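Long-range contact in benzoate transport porin BenP (Acinetobacter baumannii AB307-0294, PDB 5DL8), which probably acts as an outer-membrane porin of the OprD family, forming a beta-barrel channel for small solutes such as benzoate: residues E354-T359 with Y386-G391. Numbering follows the deposited sequence.
Sequences EKNHET and YNVKHG. With CA (calcium ion), chain H.
Y386 and E358 make the tight, buried end of this contact. Y386 OH donates a very short bond, 2.5 Å, to E358 OE2. It meets the anti lone pair of that oxygen, with carboxylate and ring planes 68° apart. E358 puts CG in the crowded position between N and C, then runs extended to the ring edge. Its OE1 forms a salt bridge with K315. T359 and N387 pair through two backbone bonds, T359 N to N387 O and N387 N to T359 O. E358 faces V388 as the next, non-hydrogen-bonded pair. The segments are antiparallel neighbours in a hairpin of the barrel wall, strands 355-368 and 377-388. Past V388 the second strand turns into a loop, yet K389 N still bonds to H357 O (3.0 Å). Beyond it the N356 carboxamide grips the H390 backbone. OD1 accepts H390 N almost straight (171°), from above the carbonyl plane, and also H357 N. N356 ND2 donates to H390 O at 3.0 Å, on that oxygen's lone pair. V388 CG2 packs against this amide. V388 O and G391 O bind the calcium, and D393 completes the protein ligands. The exposed side is looser. K389 lays CB over one face of the H357 ring, 4.2 Å from its centroid. E354 CB touches the H390 ring off-centre. H390 ND1, its edge facing K355 O and N356 OD1, is buried without a partner.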
ATOM      1  N   GLU A 354      -2.621  29.552  10.359  1.00 54.18           N
ATOM      2  CA  GLU A 354      -3.909  29.923   9.742  1.00 54.76           C
ATOM      3  C   GLU A 354      -4.716  28.691   9.473  1.00 49.36           C
ATOM      4  O   GLU A 354      -4.154  27.637   9.157  1.00 46.55           O
ATOM      5  CB  GLU A 354      -3.755  30.636   8.379  1.00 56.54           C
ATOM      6  CG  GLU A 354      -2.768  31.780   8.335  1.00 61.34           C
ATOM      7  CD  GLU A 354      -3.424  33.118   8.461  1.00 65.02           C
ATOM      8  OE1 GLU A 354      -3.302  33.894   7.471  1.00 68.06           O
ATOM      9  OE2 GLU A 354      -4.056  33.355   9.518  1.00 62.37           O
ATOM     10  N   LYS A 355      -6.036  28.863   9.560  1.00 47.71           N
ATOM     11  CA  LYS A 355      -6.986  27.787   9.389  1.00 45.68           C
ATOM     12  C   LYS A 355      -6.921  27.344   7.928  1.00 41.99           C
ATOM     13  O   LYS A 355      -6.906  28.184   7.032  1.00 41.66           O
ATOM     14  CB  LYS A 355      -8.373  28.261   9.700  1.00 49.21           C
ATOM     15  CG  LYS A 355      -8.550  28.868  11.097  1.00 54.42           C
ATOM     16  CD  LYS A 355     -10.029  29.037  11.417  1.00 58.56           C
ATOM     17  CE  LYS A 355     -10.583  27.687  11.845  1.00 61.59           C
ATOM     18  NZ  LYS A 355     -11.789  27.323  11.076  1.00 63.89           N
ATOM     19  N   ASN A 356      -6.860  26.028   7.697  1.00 37.55           N
ATOM     20  CA  ASN A 356      -6.703  25.541   6.349  1.00 36.32           C
ATOM     21  C   ASN A 356      -7.795  24.571   5.963  1.00 34.99           C
ATOM     22  O   ASN A 356      -8.439  24.004   6.793  1.00 31.77           O
ATOM     23  CB  ASN A 356      -5.282  24.926   6.219  1.00 35.63           C
ATOM     24  CG  ASN A 356      -4.697  25.035   4.851  1.00 36.07           C
ATOM     25  OD1 ASN A 356      -5.318  25.513   3.949  1.00 36.57           O
ATOM     26  ND2 ASN A 356      -3.486  24.544   4.691  1.00 36.22           N
ATOM     27  N   HIS A 357      -7.933  24.338   4.649  1.00 36.28           N
ATOM     28  CA  HIS A 357      -8.805  23.333   4.142  1.00 35.41           C
ATOM     29  C   HIS A 357      -8.323  22.846   2.820  1.00 34.44           C
ATOM     30  O   HIS A 357      -7.629  23.594   2.071  1.00 32.91           O
ATOM     31  CB  HIS A 357     -10.286  23.853   4.151  1.00 39.35           C
ATOM     32  CG  HIS A 357     -10.593  25.030   3.255  1.00 43.29           C
ATOM     33  ND1 HIS A 357     -10.805  24.917   1.892  1.00 46.75           N
ATOM     34  CD2 HIS A 357     -10.813  26.333   3.539  1.00 48.92           C
ATOM     35  CE1 HIS A 357     -11.085  26.099   1.366  1.00 46.69           C
ATOM     36  NE2 HIS A 357     -11.122  26.969   2.352  1.00 48.82           N
ATOM     37  N   GLU A 358      -8.690  21.606   2.456  1.00 32.28           N
ATOM     38  CA  GLU A 358      -8.156  21.067   1.180  1.00 31.56           C
ATOM     39  C   GLU A 358      -9.102  20.042   0.574  1.00 30.10           C
ATOM     40  O   GLU A 358      -9.938  19.477   1.286  1.00 31.60           O
ATOM     41  CB  GLU A 358      -6.759  20.451   1.416  1.00 30.15           C
ATOM     42  CG  GLU A 358      -6.867  19.276   2.365  1.00 28.85           C
ATOM     43  CD  GLU A 358      -5.554  18.704   2.891  1.00 29.56           C
ATOM     44  OE1 GLU A 358      -5.632  17.694   3.712  1.00 28.71           O
ATOM     45  OE2 GLU A 358      -4.460  19.230   2.471  1.00 29.23           O
ATOM     46  N   THR A 359      -8.992  19.826  -0.715  1.00 28.84           N
ATOM     47  CA  THR A 359      -9.814  18.876  -1.430  1.00 29.59           C
ATOM     48  C   THR A 359      -8.972  18.021  -2.311  1.00 29.47           C
ATOM     49  O   THR A 359      -7.967  18.494  -2.868  1.00 32.34           O
ATOM     50  CB  THR A 359     -10.971  19.528  -2.304  1.00 30.26           C
ATOM     51  OG1 THR A 359     -10.424  20.392  -3.312  1.00 31.42           O
ATOM     52  CG2 THR A 359     -11.932  20.292  -1.484  1.00 30.59           C
ATOM     53  N   TYR A 386      -5.663  18.083  -6.571  1.00 29.56           N
ATOM     54  CA  TYR A 386      -5.510  18.531  -5.201  1.00 28.54           C
ATOM     55  C   TYR A 386      -5.578  20.017  -5.147  1.00 28.92           C
ATOM     56  O   TYR A 386      -4.884  20.707  -5.853  1.00 30.69           O
ATOM     57  CB  TYR A 386      -4.165  18.035  -4.651  1.00 28.10           C
ATOM     58  CG  TYR A 386      -3.822  18.557  -3.239  1.00 29.31           C
ATOM     59  CD1 TYR A 386      -4.507  18.064  -2.097  1.00 28.99           C
ATOM     60  CD2 TYR A 386      -2.873  19.579  -3.044  1.00 29.63           C
ATOM     61  CE1 TYR A 386      -4.217  18.530  -0.819  1.00 29.25           C
ATOM     62  CE2 TYR A 386      -2.605  20.057  -1.756  1.00 31.13           C
ATOM     63  CZ  TYR A 386      -3.280  19.514  -0.643  1.00 30.11           C
ATOM     64  OH  TYR A 386      -3.011  19.954   0.613  1.00 29.03           O
ATOM     65  N   ASN A 387      -6.340  20.537  -4.211  1.00 29.31           N
ATOM     66  CA  ASN A 387      -6.342  21.975  -3.915  1.00 30.58           C
ATOM     67  C   ASN A 387      -6.395  22.257  -2.401  1.00 30.43           C
ATOM     68  O   ASN A 387      -7.088  21.616  -1.662  1.00 27.99           O
ATOM     69  CB  ASN A 387      -7.519  22.707  -4.595  1.00 31.89           C
ATOM     70  CG  ASN A 387      -7.514  22.581  -6.152  1.00 32.34           C
ATOM     71  OD1 ASN A 387      -7.088  23.496  -6.883  1.00 33.71           O
ATOM     72  ND2 ASN A 387      -8.044  21.502  -6.640  1.00 31.24           N
ATOM     73  N   VAL A 388      -5.803  23.378  -2.010  1.00 32.01           N
ATOM     74  CA  VAL A 388      -5.589  23.718  -0.606  1.00 31.39           C
ATOM     75  C   VAL A 388      -5.605  25.212  -0.478  1.00 33.35           C
ATOM     76  O   VAL A 388      -5.031  25.880  -1.343  1.00 34.02           O
ATOM     77  CB  VAL A 388      -4.288  23.045  -0.020  1.00 30.04           C
ATOM     78  CG1 VAL A 388      -2.971  23.428  -0.780  1.00 30.68           C
ATOM     79  CG2 VAL A 388      -4.154  23.350   1.473  1.00 30.10           C
ATOM     80  N   LYS A 389      -6.214  25.770   0.583  1.00 34.27           N
ATOM     81  CA  LYS A 389      -6.154  27.228   0.728  1.00 37.51           C
ATOM     82  C   LYS A 389      -4.706  27.817   0.978  1.00 37.92           C
ATOM     83  O   LYS A 389      -4.293  28.803   0.326  1.00 38.88           O
ATOM     84  CB  LYS A 389      -7.084  27.652   1.832  1.00 39.20           C
ATOM     85  CG  LYS A 389      -7.316  29.149   1.927  1.00 42.84           C
ATOM     86  CD  LYS A 389      -8.107  29.502   3.215  1.00 45.07           C
ATOM     87  CE  LYS A 389      -8.438  31.005   3.212  1.00 49.61           C
ATOM     88  NZ  LYS A 389      -9.231  31.310   4.410  1.00 50.83           N
ATOM     89  N   HIS A 390      -3.960  27.226   1.912  1.00 36.71           N
ATOM     90  CA  HIS A 390      -2.504  27.504   2.059  1.00 37.04           C
ATOM     91  C   HIS A 390      -1.642  26.280   1.713  1.00 35.11           C
ATOM     92  O   HIS A 390      -1.635  25.257   2.440  1.00 34.05           O
ATOM     93  CB  HIS A 390      -2.224  27.992   3.474  1.00 37.77           C
ATOM     94  CG  HIS A 390      -3.016  29.191   3.836  1.00 39.73           C
ATOM     95  ND1 HIS A 390      -4.218  29.124   4.504  1.00 40.62           N
ATOM     96  CD2 HIS A 390      -2.788  30.500   3.613  1.00 42.72           C
ATOM     97  CE1 HIS A 390      -4.691  30.343   4.691  1.00 42.38           C
ATOM     98  NE2 HIS A 390      -3.850  31.195   4.146  1.00 43.55           N
ATOM     99  N   GLY A 391      -0.910  26.362   0.624  1.00 34.63           N
ATOM    100  CA  GLY A 391      -0.146  25.265   0.102  1.00 33.33           C
ATOM    101  C   GLY A 391      -0.193  25.256  -1.432  1.00 35.96           C
ATOM    102  O   GLY A 391      -0.694  26.214  -2.146  1.00 35.22           O
TER
HETATM  103 CA    CA H 406      -3.083  26.997  -2.925  1.00 43.51          CA